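Local atomic coordinates of amidohydrolase (Thermotoga maritima, PDB entry 3OOQ), a protein that probably hydrolyses amide bonds as a member of the amidohydrolase superfamily, perhaps those of cyclic substrates with an allantoinase-like activity. Residues L8-T13 with N39-D44; F15-R20 with F54-F59; G31-V36 with G351-G356; G111-M116 with D360-S365; K133-I138 with V378-V383. All coordinates share one frame; numbering follows the deposited sequence.

Interaction 1: residues L8-T13 with N39-D44; sequences LFKNAT and NIEDPD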
# COMPACT_ATOMS: atom_id res chain seq x y z
N LEU F 8 -18.82 64.11 -0.63
CA LEU F 8 -18.25 64.91 0.43
C LEU F 8 -18.71 64.36 1.77
O LEU F 8 -19.89 64.47 2.13
CB LEU F 8 -18.67 66.38 0.25
CG LEU F 8 -18.20 67.41 1.27
CD1 LEU F 8 -16.67 67.33 1.48
CD2 LEU F 8 -18.66 68.82 0.88
N PHE F 9 -17.79 63.73 2.49
CA PHE F 9 -18.11 63.18 3.80
C PHE F 9 -17.94 64.27 4.84
O PHE F 9 -16.86 64.86 4.94
CB PHE F 9 -17.20 61.99 4.13
CG PHE F 9 -17.39 60.81 3.22
CD1 PHE F 9 -18.44 59.91 3.44
CD2 PHE F 9 -16.52 60.58 2.16
CE1 PHE F 9 -18.63 58.80 2.59
CE2 PHE F 9 -16.68 59.47 1.32
CZ PHE F 9 -17.74 58.57 1.54
N LYS F 10 -18.99 64.55 5.60
CA LYS F 10 -18.97 65.70 6.52
C LYS F 10 -18.98 65.32 8.00
O LYS F 10 -19.79 64.50 8.44
CB LYS F 10 -20.13 66.67 6.22
CG LYS F 10 -20.08 67.25 4.79
CD LYS F 10 -19.84 68.77 4.70
CE LYS F 10 -19.19 69.42 5.93
NZ LYS F 10 -18.53 70.72 5.54
N ASN F 11 -18.08 65.94 8.77
CA ASN F 11 -18.17 65.96 10.23
C ASN F 11 -17.95 64.61 10.94
O ASN F 11 -18.37 64.42 12.08
CB ASN F 11 -19.50 66.63 10.67
CG ASN F 11 -19.47 67.12 12.11
OD1 ASN F 11 -18.45 67.61 12.60
ND2 ASN F 11 -20.59 66.97 12.79
N ALA F 12 -17.26 63.70 10.26
CA ALA F 12 -16.75 62.49 10.89
C ALA F 12 -15.59 62.85 11.81
O ALA F 12 -14.97 63.91 11.67
CB ALA F 12 -16.27 61.50 9.83
N THR F 13 -15.28 61.96 12.75
CA THR F 13 -13.94 61.94 13.33
C THR F 13 -13.10 61.18 12.30
O THR F 13 -13.28 59.96 12.10
CB THR F 13 -13.89 61.25 14.70
OG1 THR F 13 -14.79 61.90 15.60
CG2 THR F 13 -12.46 61.26 15.28
N ASN F 39 -13.07 72.06 7.12
CA ASN F 39 -14.33 72.63 6.62
C ASN F 39 -14.40 72.68 5.09
O ASN F 39 -14.36 73.76 4.49
CB ASN F 39 -14.55 74.06 7.19
CG ASN F 39 -15.36 74.06 8.48
OD1 ASN F 39 -14.85 74.41 9.55
ND2 ASN F 39 -16.62 73.65 8.39
N ILE F 40 -14.50 71.52 4.47
CA ILE F 40 -14.58 71.45 3.01
C ILE F 40 -16.00 71.77 2.52
O ILE F 40 -16.97 71.30 3.11
CB ILE F 40 -14.11 70.08 2.46
CG1 ILE F 40 -12.69 69.77 2.96
CG2 ILE F 40 -14.16 70.06 0.94
CD1 ILE F 40 -12.20 68.35 2.66
N GLU F 41 -16.09 72.58 1.47
CA GLU F 41 -17.36 72.84 0.77
C GLU F 41 -17.20 72.50 -0.71
O GLU F 41 -16.17 72.81 -1.30
CB GLU F 41 -17.81 74.30 0.93
CG GLU F 41 -19.14 74.50 1.69
CD GLU F 41 -19.07 74.12 3.17
OE1 GLU F 41 -18.06 74.47 3.83
OE2 GLU F 41 -20.02 73.47 3.67
N ASP F 42 -18.21 71.86 -1.28
CA ASP F 42 -18.23 71.59 -2.72
C ASP F 42 -19.67 71.53 -3.21
O ASP F 42 -20.44 70.66 -2.78
CB ASP F 42 -17.46 70.31 -3.09
CG ASP F 42 -17.16 70.20 -4.59
OD1 ASP F 42 -18.09 69.96 -5.39
OD2 ASP F 42 -15.98 70.35 -4.97
N PRO F 43 -20.02 72.45 -4.12
CA PRO F 43 -21.42 72.71 -4.50
C PRO F 43 -22.06 71.56 -5.26
O PRO F 43 -23.28 71.37 -5.20
CB PRO F 43 -21.31 73.95 -5.40
CG PRO F 43 -19.92 73.89 -5.97
CD PRO F 43 -19.07 73.29 -4.89
N ASP F 44 -21.23 70.79 -5.96
CA ASP F 44 -21.71 69.71 -6.82
C ASP F 44 -21.74 68.36 -6.11
O ASP F 44 -22.56 67.49 -6.42
CB ASP F 44 -20.82 69.64 -8.08
CG ASP F 44 -20.66 71.00 -8.76
OD1 ASP F 44 -21.68 71.71 -8.90
OD2 ASP F 44 -19.52 71.34 -9.15
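K10 reaches out from strand 7-10 and gives its ammonium group to the carbonyl of I40, tying down the loop that crosses the small four-stranded sheet, consistent with the beta domain that many amidohydrolases carry beside their TIM barrel. That loop, N39-D44, links the outer strands 32-37 and 46-49 and is itself neither helix nor strand. K10 NZ lies 2.9 Å from I40 O, and the C=O...N angle of 153° marks a fairly direct approach. The lysine bends twice to get there: chi3 is 21°, which holds CE almost eclipsed with CB. The same nitrogen has a salt bridge to D25 and a long one to E41, where NZ stands 3.6 Å from OE2 and the two side chains run about at right angles. D25 does further duty: the carboxylate oxygen that meets K10 also accepts from I40 N, while its other oxygen takes N11 N. An alanine in place of K10 would probably leave I40 O without this side-chain donor and the carboxylates of D25 and E41 without their shared cation. Next to the polar grip sits an apolar one. L8 and I40 meet at a slant, with L8 CD1 3.7 Å from I40 CG2, and the other methyl, L8 CD2, rests against backbone, 3.7 Å from I40 O and 3.8 Å from D42 N. Further along the loop D42 closes an Asx turn: its OD1 accepts from A45 N and also, on the anti side and 25° out of the carboxylate plane, from D44 N at 3.3 Å.

Interaction 2: residues F15-R20 with F54-F59; sequences FPITSR and FLFPGF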
# COMPACT_ATOMS: atom_id res chain seq x y z
N PHE F 15 -9.71 59.65 10.76
CA PHE F 15 -8.44 59.05 11.12
C PHE F 15 -7.57 58.87 9.87
O PHE F 15 -7.62 57.81 9.23
CB PHE F 15 -8.67 57.70 11.81
CG PHE F 15 -8.94 57.81 13.29
CD1 PHE F 15 -10.18 58.24 13.76
CD2 PHE F 15 -7.97 57.45 14.21
CE1 PHE F 15 -10.45 58.34 15.13
CE2 PHE F 15 -8.22 57.55 15.59
CZ PHE F 15 -9.47 58.00 16.04
N PRO F 16 -6.76 59.89 9.51
CA PRO F 16 -5.88 59.75 8.34
C PRO F 16 -4.80 58.67 8.51
O PRO F 16 -4.27 58.18 7.50
CB PRO F 16 -5.19 61.12 8.24
CG PRO F 16 -5.98 62.05 9.07
CD PRO F 16 -6.60 61.21 10.15
N ILE F 17 -4.49 58.34 9.77
CA ILE F 17 -3.49 57.35 10.19
C ILE F 17 -2.08 57.90 10.18
O ILE F 17 -1.34 57.69 11.12
CB ILE F 17 -3.51 55.99 9.38
CG1 ILE F 17 -4.83 55.23 9.58
CG2 ILE F 17 -2.30 55.11 9.75
CD1 ILE F 17 -5.26 55.06 11.03
N THR F 18 -1.72 58.59 9.11
CA THR F 18 -0.39 59.15 8.97
C THR F 18 -0.29 60.53 9.61
O THR F 18 0.76 61.17 9.57
CB THR F 18 0.00 59.21 7.51
OG1 THR F 18 -1.03 59.89 6.78
CG2 THR F 18 0.17 57.76 6.94
N SER F 19 -1.39 60.99 10.20
CA SER F 19 -1.40 62.17 11.05
C SER F 19 -2.58 62.00 12.01
O SER F 19 -3.40 61.10 11.83
CB SER F 19 -1.51 63.48 10.25
OG SER F 19 -2.67 63.51 9.44
N ARG F 20 -2.61 62.83 13.05
CA ARG F 20 -3.57 62.68 14.14
C ARG F 20 -5.02 62.90 13.71
O ARG F 20 -5.29 63.71 12.82
CB ARG F 20 -3.20 63.60 15.31
CG ARG F 20 -2.49 62.82 16.41
CD ARG F 20 -1.41 63.62 17.10
NE ARG F 20 -0.34 62.74 17.59
CZ ARG F 20 -0.12 62.45 18.88
NH1 ARG F 20 0.88 61.63 19.20
NH2 ARG F 20 -0.88 62.97 19.84
N PHE F 54 -16.99 57.51 12.56
CA PHE F 54 -15.53 57.52 12.41
C PHE F 54 -15.21 57.07 10.99
O PHE F 54 -15.78 56.10 10.51
CB PHE F 54 -14.88 56.57 13.41
CG PHE F 54 -15.00 57.01 14.84
CD1 PHE F 54 -16.25 57.22 15.42
CD2 PHE F 54 -13.87 57.20 15.62
CE1 PHE F 54 -16.36 57.65 16.76
CE2 PHE F 54 -13.97 57.62 16.96
CZ PHE F 54 -15.21 57.85 17.53
N LEU F 55 -14.30 57.79 10.34
CA LEU F 55 -13.93 57.48 8.97
C LEU F 55 -12.48 57.03 8.94
O LEU F 55 -11.57 57.79 9.31
CB LEU F 55 -14.14 58.68 8.05
CG LEU F 55 -14.04 58.46 6.55
CD1 LEU F 55 -15.10 57.49 6.04
CD2 LEU F 55 -14.17 59.79 5.82
N PHE F 56 -12.26 55.79 8.49
CA PHE F 56 -10.94 55.18 8.48
C PHE F 56 -10.57 54.83 7.05
O PHE F 56 -11.45 54.70 6.21
CB PHE F 56 -10.94 53.93 9.36
CG PHE F 56 -10.68 54.22 10.82
CD1 PHE F 56 -11.66 54.82 11.60
CD2 PHE F 56 -9.45 53.91 11.40
CE1 PHE F 56 -11.42 55.10 12.94
CE2 PHE F 56 -9.21 54.18 12.74
CZ PHE F 56 -10.19 54.78 13.51
N PRO F 57 -9.25 54.71 6.77
CA PRO F 57 -8.91 54.06 5.51
C PRO F 57 -9.28 52.58 5.61
O PRO F 57 -9.44 52.06 6.72
CB PRO F 57 -7.38 54.19 5.46
CG PRO F 57 -6.95 54.28 6.84
CD PRO F 57 -8.08 54.87 7.65
N GLY F 58 -9.46 51.91 4.47
CA GLY F 58 -9.63 50.45 4.49
C GLY F 58 -8.37 49.80 5.04
O GLY F 58 -7.25 50.27 4.76
N PHE F 59 -8.53 48.73 5.82
CA PHE F 59 -7.38 47.96 6.31
C PHE F 59 -6.77 47.11 5.21
O PHE F 59 -7.44 46.73 4.25
CB PHE F 59 -7.72 47.10 7.52
CG PHE F 59 -8.22 47.89 8.70
CD1 PHE F 59 -7.48 48.96 9.19
CD2 PHE F 59 -9.43 47.55 9.32
CE1 PHE F 59 -7.93 49.69 10.29
CE2 PHE F 59 -9.89 48.29 10.42
CZ PHE F 59 -9.14 49.35 10.91
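The rings of F15 and F56 form an offset stack, their planes 14° apart and their centroids separated by 4.4 Å. On the F15 side the face receives F56 CZ, which stands 3.3 Å above the ring plane and is displaced toward the rim. On the F56 side it is not the partner ring but F15 CB that sits over the centre, a CH-pi contact 3.7 Å from the centroid. Both phenylalanines carry CG beside their own backbone N (chi1 -84° and -85°), in keeping with side chains that lie alongside and point the same way. F54 joins them: F15 CE1 approaches the edge of the F54 ring, 3.6 Å from F54 CD2, while F54 CB lies in plane at the edge of F56. Outside the two segments W364 meets the F56 ring and H367 the F15 ring, each steeply inclined, and helix 329-334 packs over F15, I17 and F56. Between the backbones, F15 N donates to L55 O, 3.0 Å and almost straight at the hydrogen. P57 takes the next place along: its CD lies 3.4 Å from F15 O, and its CG is met by I17 CG1 at 3.6 Å. I17 also brings CD1 obliquely to F56 CD2, a looser touch. F54-F59 belongs to the strand that passes from the small beta domain into the barrel, running on into the sequence PGFVDAHSH, the signature of amidohydrolases whose two histidines bind catalytic metal in relatives.

Interaction 3: residues G31-V36 with G351-G356; sequences GKVEKV and GSIEPG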
# COMPACT_ATOMS: atom_id res chain seq x y z
N GLY F 31 -12.66 58.54 -7.85
CA GLY F 31 -12.21 57.36 -7.11
C GLY F 31 -11.03 57.58 -6.18
O GLY F 31 -10.41 56.61 -5.72
N LYS F 32 -10.72 58.85 -5.89
CA LYS F 32 -9.57 59.23 -5.07
C LYS F 32 -9.92 60.25 -4.01
O LYS F 32 -10.89 60.97 -4.14
CB LYS F 32 -8.43 59.73 -5.96
CG LYS F 32 -7.75 58.59 -6.69
CD LYS F 32 -6.84 59.04 -7.81
CE LYS F 32 -6.67 57.86 -8.79
NZ LYS F 32 -5.25 57.63 -9.18
N VAL F 33 -9.13 60.28 -2.94
CA VAL F 33 -9.28 61.32 -1.95
C VAL F 33 -8.76 62.60 -2.60
O VAL F 33 -7.60 62.67 -2.98
CB VAL F 33 -8.49 61.01 -0.64
CG1 VAL F 33 -8.61 62.15 0.35
CG2 VAL F 33 -8.98 59.71 -0.02
N GLU F 34 -9.64 63.59 -2.76
CA GLU F 34 -9.25 64.88 -3.33
C GLU F 34 -8.77 65.86 -2.24
O GLU F 34 -7.72 66.49 -2.39
CB GLU F 34 -10.39 65.50 -4.15
CG GLU F 34 -9.91 66.66 -5.07
CD GLU F 34 -11.04 67.53 -5.65
OE1 GLU F 34 -12.06 66.99 -6.14
OE2 GLU F 34 -10.89 68.77 -5.63
N LYS F 35 -9.55 65.98 -1.15
CA LYS F 35 -9.25 66.94 -0.08
C LYS F 35 -9.54 66.33 1.27
O LYS F 35 -10.50 65.58 1.42
CB LYS F 35 -10.07 68.23 -0.23
CG LYS F 35 -9.59 69.21 -1.29
CD LYS F 35 -10.47 70.47 -1.30
CE LYS F 35 -10.46 71.16 -2.67
NZ LYS F 35 -11.10 72.50 -2.60
N VAL F 36 -8.73 66.69 2.26
CA VAL F 36 -8.89 66.23 3.64
C VAL F 36 -8.73 67.42 4.58
O VAL F 36 -7.73 68.14 4.52
CB VAL F 36 -7.83 65.18 4.02
CG1 VAL F 36 -7.93 64.80 5.50
CG2 VAL F 36 -7.96 63.94 3.14
N GLY F 351 -3.93 52.66 2.23
CA GLY F 351 -3.49 52.61 3.63
C GLY F 351 -3.43 53.91 4.42
O GLY F 351 -2.89 53.92 5.53
N SER F 352 -3.96 55.01 3.86
CA SER F 352 -4.07 56.30 4.56
C SER F 352 -5.13 57.20 3.95
O SER F 352 -5.52 57.02 2.78
CB SER F 352 -2.72 57.05 4.59
OG SER F 352 -2.32 57.47 3.28
N ILE F 353 -5.60 58.17 4.73
CA ILE F 353 -6.50 59.18 4.18
C ILE F 353 -5.70 60.43 3.86
O ILE F 353 -5.63 61.38 4.65
CB ILE F 353 -7.70 59.51 5.09
CG1 ILE F 353 -8.39 58.22 5.58
CG2 ILE F 353 -8.69 60.41 4.33
CD1 ILE F 353 -9.66 58.44 6.38
N GLU F 354 -5.07 60.40 2.69
CA GLU F 354 -4.32 61.54 2.19
C GLU F 354 -4.81 61.88 0.79
O GLU F 354 -5.15 60.97 0.02
CB GLU F 354 -2.83 61.20 2.12
CG GLU F 354 -2.15 61.04 3.47
CD GLU F 354 -0.75 60.42 3.35
OE1 GLU F 354 -0.21 60.37 2.23
OE2 GLU F 354 -0.21 59.97 4.39
N PRO F 355 -4.80 63.17 0.44
CA PRO F 355 -5.08 63.55 -0.94
C PRO F 355 -4.24 62.77 -1.94
O PRO F 355 -3.03 62.57 -1.74
CB PRO F 355 -4.70 65.04 -0.97
CG PRO F 355 -4.97 65.49 0.45
CD PRO F 355 -4.47 64.34 1.27
N GLY F 356 -4.88 62.32 -3.00
CA GLY F 356 -4.18 61.59 -4.02
C GLY F 356 -4.27 60.08 -3.86
O GLY F 356 -4.04 59.36 -4.83
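V33 O is gripped twice by the loop G351-G356. G356 N donates to it at 2.7 Å, nearly straight (170° at the hydrogen) and in the carbonyl plane, and P355 adds a CA-H...O contact, its CA 3.4 Å from the same oxygen. G356 is at a positive phi of 96°, where a side chain would be jammed against the carbonyl of P355. The neighbouring side chain of V33 leans on the loop's backbone, its CB 3.4 Å from E354 O, and more distantly touches the I353 side chain. Strand 32-37 is an outer strand of the small beta domain, and the loop, which reads GSIEPG, opens the GxIxPGKDADLV sequence common near the C-terminus of amidohydrolases; backbone bonds from V33 to K357 and from G31 to A359 continue the seam. E34 and K35 together form a classic beta bulge opposite L27, consistent with V33 and V36, three residues apart, both turning toward the loop. V36 uses one branch: CG2, anti to its carbonyl carbon, meets I353 CG2 at 3.8 Å, the two side chains about at right angles, and P355 CD at 4.0 Å. P355 CB in turn lies 3.6 Å from E34 O. The two acids have their partners outside the seam: E34 OE1 pairs with K6 and S29, while E354 binds K357 through OE1 and, through OE2, T18 OG1 and a glycerol probably left from crystallisation.

Interaction 4: residues G111-M116 with D360-S365; sequences GVTSVM and DLVVWS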
# COMPACT_ATOMS: atom_id res chain seq x y z
N GLY F 111 -13.91 45.80 7.90
CA GLY F 111 -13.20 47.00 7.48
C GLY F 111 -11.95 46.77 6.68
O GLY F 111 -11.16 47.69 6.52
N VAL F 112 -11.76 45.55 6.16
CA VAL F 112 -10.62 45.22 5.32
C VAL F 112 -10.96 45.36 3.84
O VAL F 112 -11.94 44.78 3.35
CB VAL F 112 -10.13 43.76 5.59
CG1 VAL F 112 -8.89 43.45 4.75
CG2 VAL F 112 -9.80 43.59 7.07
N THR F 113 -10.15 46.11 3.10
CA THR F 113 -10.47 46.38 1.71
C THR F 113 -9.45 45.82 0.71
O THR F 113 -9.81 45.51 -0.42
CB THR F 113 -10.63 47.90 1.46
OG1 THR F 113 -9.44 48.58 1.88
CG2 THR F 113 -11.82 48.45 2.22
N SER F 114 -8.20 45.70 1.13
CA SER F 114 -7.11 45.22 0.25
C SER F 114 -6.29 44.14 0.94
O SER F 114 -6.07 44.21 2.15
CB SER F 114 -6.17 46.38 -0.15
OG SER F 114 -6.84 47.36 -0.93
N VAL F 115 -5.82 43.16 0.17
CA VAL F 115 -4.97 42.10 0.71
C VAL F 115 -3.98 41.65 -0.35
O VAL F 115 -4.25 41.74 -1.56
CB VAL F 115 -5.80 40.83 1.17
CG1 VAL F 115 -6.90 41.21 2.17
CG2 VAL F 115 -6.45 40.15 -0.03
N MSE F 116 -2.84 41.15 0.09
CA MSE F 116 -2.08 40.29 -0.78
C MSE F 116 -2.53 38.82 -0.62
O MSE F 116 -2.44 38.24 0.46
CB MSE F 116 -0.57 40.41 -0.61
CG MSE F 116 0.11 39.85 -1.89
SE MSE F 116 1.95 39.63 -1.83
CE MSE F 116 2.12 38.54 -0.19
N ASP F 360 -10.50 54.36 -0.56
CA ASP F 360 -10.91 53.14 0.12
C ASP F 360 -11.14 53.56 1.55
O ASP F 360 -10.18 53.82 2.29
CB ASP F 360 -9.81 52.08 0.01
CG ASP F 360 -9.46 51.75 -1.44
OD1 ASP F 360 -10.18 52.21 -2.37
OD2 ASP F 360 -8.46 51.02 -1.64
N LEU F 361 -12.42 53.70 1.89
CA LEU F 361 -12.83 54.34 3.14
C LEU F 361 -13.87 53.52 3.87
O LEU F 361 -14.76 52.92 3.26
CB LEU F 361 -13.37 55.76 2.86
CG LEU F 361 -12.38 56.74 2.19
CD1 LEU F 361 -13.07 58.00 1.66
CD2 LEU F 361 -11.24 57.10 3.13
N VAL F 362 -13.76 53.49 5.19
CA VAL F 362 -14.72 52.72 5.98
C VAL F 362 -15.36 53.63 7.01
O VAL F 362 -14.64 54.30 7.76
CB VAL F 362 -14.04 51.52 6.69
CG1 VAL F 362 -15.07 50.71 7.47
CG2 VAL F 362 -13.31 50.64 5.68
N VAL F 363 -16.69 53.65 7.03
CA VAL F 363 -17.47 54.35 8.05
C VAL F 363 -17.74 53.40 9.19
O VAL F 363 -18.46 52.41 9.02
CB VAL F 363 -18.82 54.92 7.50
CG1 VAL F 363 -19.59 55.64 8.61
CG2 VAL F 363 -18.60 55.86 6.30
N TRP F 364 -17.16 53.69 10.35
CA TRP F 364 -17.36 52.93 11.56
C TRP F 364 -18.30 53.70 12.49
O TRP F 364 -18.28 54.95 12.52
CB TRP F 364 -16.04 52.76 12.29
CG TRP F 364 -15.11 51.75 11.70
CD1 TRP F 364 -14.21 51.96 10.70
CD2 TRP F 364 -14.98 50.37 12.08
NE1 TRP F 364 -13.53 50.79 10.41
CE2 TRP F 364 -13.98 49.80 11.25
CE3 TRP F 364 -15.62 49.55 13.02
CZ2 TRP F 364 -13.59 48.46 11.33
CZ3 TRP F 364 -15.23 48.20 13.12
CH2 TRP F 364 -14.22 47.68 12.27
N SER F 365 -19.09 52.95 13.26
CA SER F 365 -20.05 53.50 14.20
C SER F 365 -19.32 54.09 15.41
O SER F 365 -19.87 54.94 16.11
CB SER F 365 -21.04 52.40 14.65
OG SER F 365 -20.42 51.49 15.56
O HOH W 1 -11.31 50.35 8.40
O HOH W 2 -7.43 49.66 0.61
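T113 and D360 approach each other at a slant, T113 OG1 4.0 Å from D360 CB, and a water completes what direct contact does not. T113 OG1 lies between its backbone N and carbonyl carbon (chi1 56°), where it holds this water at 2.6 Å; S114 OG is on it at 2.8 Å, and the water donates to D360 OD2, also at 2.8 Å. That carboxylate is held further by K133 on OD2 and by D381 N on OD1. V362 points at the other strand and sets its CG2 3.7 Å from G111 O, loosely touching T113 CG2. W364 brings its six-membered ring to G111, CZ2 4.1 Å from CA; a CB there would clash with that ring atom. Its NE1 gives its hydrogen at 3.0 Å to a second water, in the indole plane, and this water donates to G111 O over a longer 3.3 Å. G111 is the C-prime residue of the Schellman motif that ends helix 103-108. The segments run nearly antiparallel, 164° apart, without pairing directly: strands 112-117 and 361-364 both bond to strand 54-64, a branch consistent with the junction between the TIM barrel and the small beta domain of amidohydrolases.

Interaction 5: residues K133-I138 with V378-V383; sequences KFRSII and VYIDGV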
# COMPACT_ATOMS: atom_id res chain seq x y z
N LYS F 133 -8.07 44.22 -4.42
CA LYS F 133 -9.08 44.91 -3.62
C LYS F 133 -10.39 44.18 -3.80
O LYS F 133 -10.61 43.60 -4.86
CB LYS F 133 -9.27 46.33 -4.11
CG LYS F 133 -8.09 47.23 -3.94
CD LYS F 133 -8.56 48.67 -4.14
CE LYS F 133 -7.39 49.59 -4.28
NZ LYS F 133 -7.88 50.98 -4.27
N PHE F 134 -11.25 44.23 -2.79
CA PHE F 134 -12.54 43.53 -2.84
C PHE F 134 -13.59 44.37 -3.58
O PHE F 134 -14.64 44.67 -3.02
CB PHE F 134 -13.05 43.22 -1.41
CG PHE F 134 -12.10 42.40 -0.57
CD1 PHE F 134 -11.45 41.28 -1.10
CD2 PHE F 134 -11.91 42.71 0.77
CE1 PHE F 134 -10.57 40.51 -0.32
CE2 PHE F 134 -11.04 41.94 1.56
CZ PHE F 134 -10.37 40.84 1.00
N ARG F 135 -13.29 44.74 -4.83
CA ARG F 135 -14.12 45.68 -5.58
C ARG F 135 -15.14 45.07 -6.55
O ARG F 135 -16.06 45.76 -6.97
CB ARG F 135 -13.27 46.76 -6.30
CG ARG F 135 -12.01 46.24 -6.97
CD ARG F 135 -11.44 47.23 -8.01
NE ARG F 135 -10.40 48.15 -7.53
CZ ARG F 135 -9.15 48.22 -8.01
NH1 ARG F 135 -8.74 47.43 -8.99
NH2 ARG F 135 -8.31 49.11 -7.51
N SER F 136 -14.98 43.79 -6.91
CA SER F 136 -15.75 43.22 -8.02
C SER F 136 -15.68 41.68 -8.00
O SER F 136 -14.76 41.11 -7.41
CB SER F 136 -15.19 43.78 -9.35
OG SER F 136 -15.66 43.08 -10.47
N ILE F 137 -16.63 41.03 -8.64
CA ILE F 137 -16.54 39.58 -8.82
C ILE F 137 -15.65 39.24 -9.99
O ILE F 137 -15.32 38.09 -10.22
CB ILE F 137 -17.93 38.93 -8.98
CG1 ILE F 137 -18.64 39.51 -10.21
CG2 ILE F 137 -18.74 39.11 -7.69
CD1 ILE F 137 -20.02 38.98 -10.39
N ILE F 138 -15.26 40.26 -10.75
CA ILE F 138 -14.34 40.03 -11.87
C ILE F 138 -12.92 40.31 -11.37
O ILE F 138 -12.59 41.46 -11.02
CB ILE F 138 -14.72 40.90 -13.10
CG1 ILE F 138 -16.11 40.48 -13.61
CG2 ILE F 138 -13.70 40.73 -14.23
CD1 ILE F 138 -16.96 41.64 -14.04
N VAL F 378 -18.67 50.78 3.43
CA VAL F 378 -17.32 50.66 2.89
C VAL F 378 -17.34 51.12 1.44
O VAL F 378 -18.22 50.72 0.67
CB VAL F 378 -16.77 49.20 2.93
CG1 VAL F 378 -15.30 49.14 2.39
CG2 VAL F 378 -16.83 48.63 4.34
N TYR F 379 -16.38 51.98 1.11
CA TYR F 379 -16.17 52.43 -0.25
C TYR F 379 -14.81 51.92 -0.66
O TYR F 379 -13.90 51.86 0.17
CB TYR F 379 -16.18 53.96 -0.33
CG TYR F 379 -17.51 54.60 0.06
CD1 TYR F 379 -17.86 54.78 1.40
CD2 TYR F 379 -18.40 55.04 -0.92
CE1 TYR F 379 -19.07 55.37 1.76
CE2 TYR F 379 -19.63 55.64 -0.56
CZ TYR F 379 -19.94 55.80 0.78
OH TYR F 379 -21.12 56.38 1.15
N ILE F 380 -14.68 51.54 -1.92
CA ILE F 380 -13.41 51.15 -2.52
C ILE F 380 -13.35 51.90 -3.85
O ILE F 380 -14.31 51.84 -4.62
CB ILE F 380 -13.32 49.62 -2.75
CG1 ILE F 380 -13.21 48.90 -1.39
CG2 ILE F 380 -12.14 49.26 -3.66
CD1 ILE F 380 -13.12 47.37 -1.46
N ASP F 381 -12.26 52.61 -4.11
CA ASP F 381 -12.21 53.51 -5.28
C ASP F 381 -13.44 54.43 -5.35
O ASP F 381 -13.98 54.71 -6.43
CB ASP F 381 -12.08 52.71 -6.59
CG ASP F 381 -10.86 51.82 -6.60
OD1 ASP F 381 -9.80 52.21 -6.04
OD2 ASP F 381 -10.94 50.74 -7.19
N GLY F 382 -13.88 54.90 -4.18
CA GLY F 382 -14.97 55.85 -4.08
C GLY F 382 -16.34 55.29 -4.40
O GLY F 382 -17.29 56.06 -4.57
N VAL F 383 -16.44 53.97 -4.49
CA VAL F 383 -17.68 53.27 -4.81
C VAL F 383 -18.09 52.45 -3.59
O VAL F 383 -17.29 51.69 -3.02
CB VAL F 383 -17.52 52.35 -6.06
CG1 VAL F 383 -18.79 51.53 -6.32
CG2 VAL F 383 -17.15 53.17 -7.30
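Salt bridges to D381 come from both K133 and R135, one to each carboxylate oxygen. K133, extended beyond CG, sets NZ 2.9 Å from D381 OD1 on its syn side, 31° out of the carboxylate plane. R135 NE is only 2.7 Å from D381 OD2, but the bond is weak, bent to 119° at the hydrogen, and the guanidinium and carboxylate planes are 39° apart. Both cations have further partners: K133 NZ bridges to D358 and D360, and R135 NH1 donates to the carbonyls of E141 and I143. An alanine in place of D381 would probably leave R135 NE without its anion and K133 with one acid fewer to balance it. Backbone bonds shape the acid's setting: I380 to V383 is a type I' turn, the tight tip of the hairpin between strands 375-380 and 383-387, and F134 centres an inverse gamma turn on the facing loop. Apolar contacts gather on I380. Its CG2 lies 3.7 Å from K133 CD, the two side chains running alongside in opposite senses, and 3.8 Å from R135 CB. I380 CD1 reaches F134 instead, 3.5 Å from the carbonyl O and 4.2 Å from CB.

How the interactions relate
Interactions 1, 2 and 3 alternate along the chain, so the N-terminal strands are stitched to one another and to the late residues 351-356; interactions 4 and 5 likewise cross, joining residues 111-138 to 360-383. Centres of 2 and 3, 2 and 4, and 4 and 5 are each about 10 Å apart, while 1 and 5 lie about 22 Å apart. Strand 54-64 links 2 to 4, accepting W364 N and V362 N; K133 and D381 of interaction 5 both bind D360 of interaction 4. T18 and E354 connect 2 with 3. This is consistent with a small beta domain built from both ends of the sequence and fastened to the barrel.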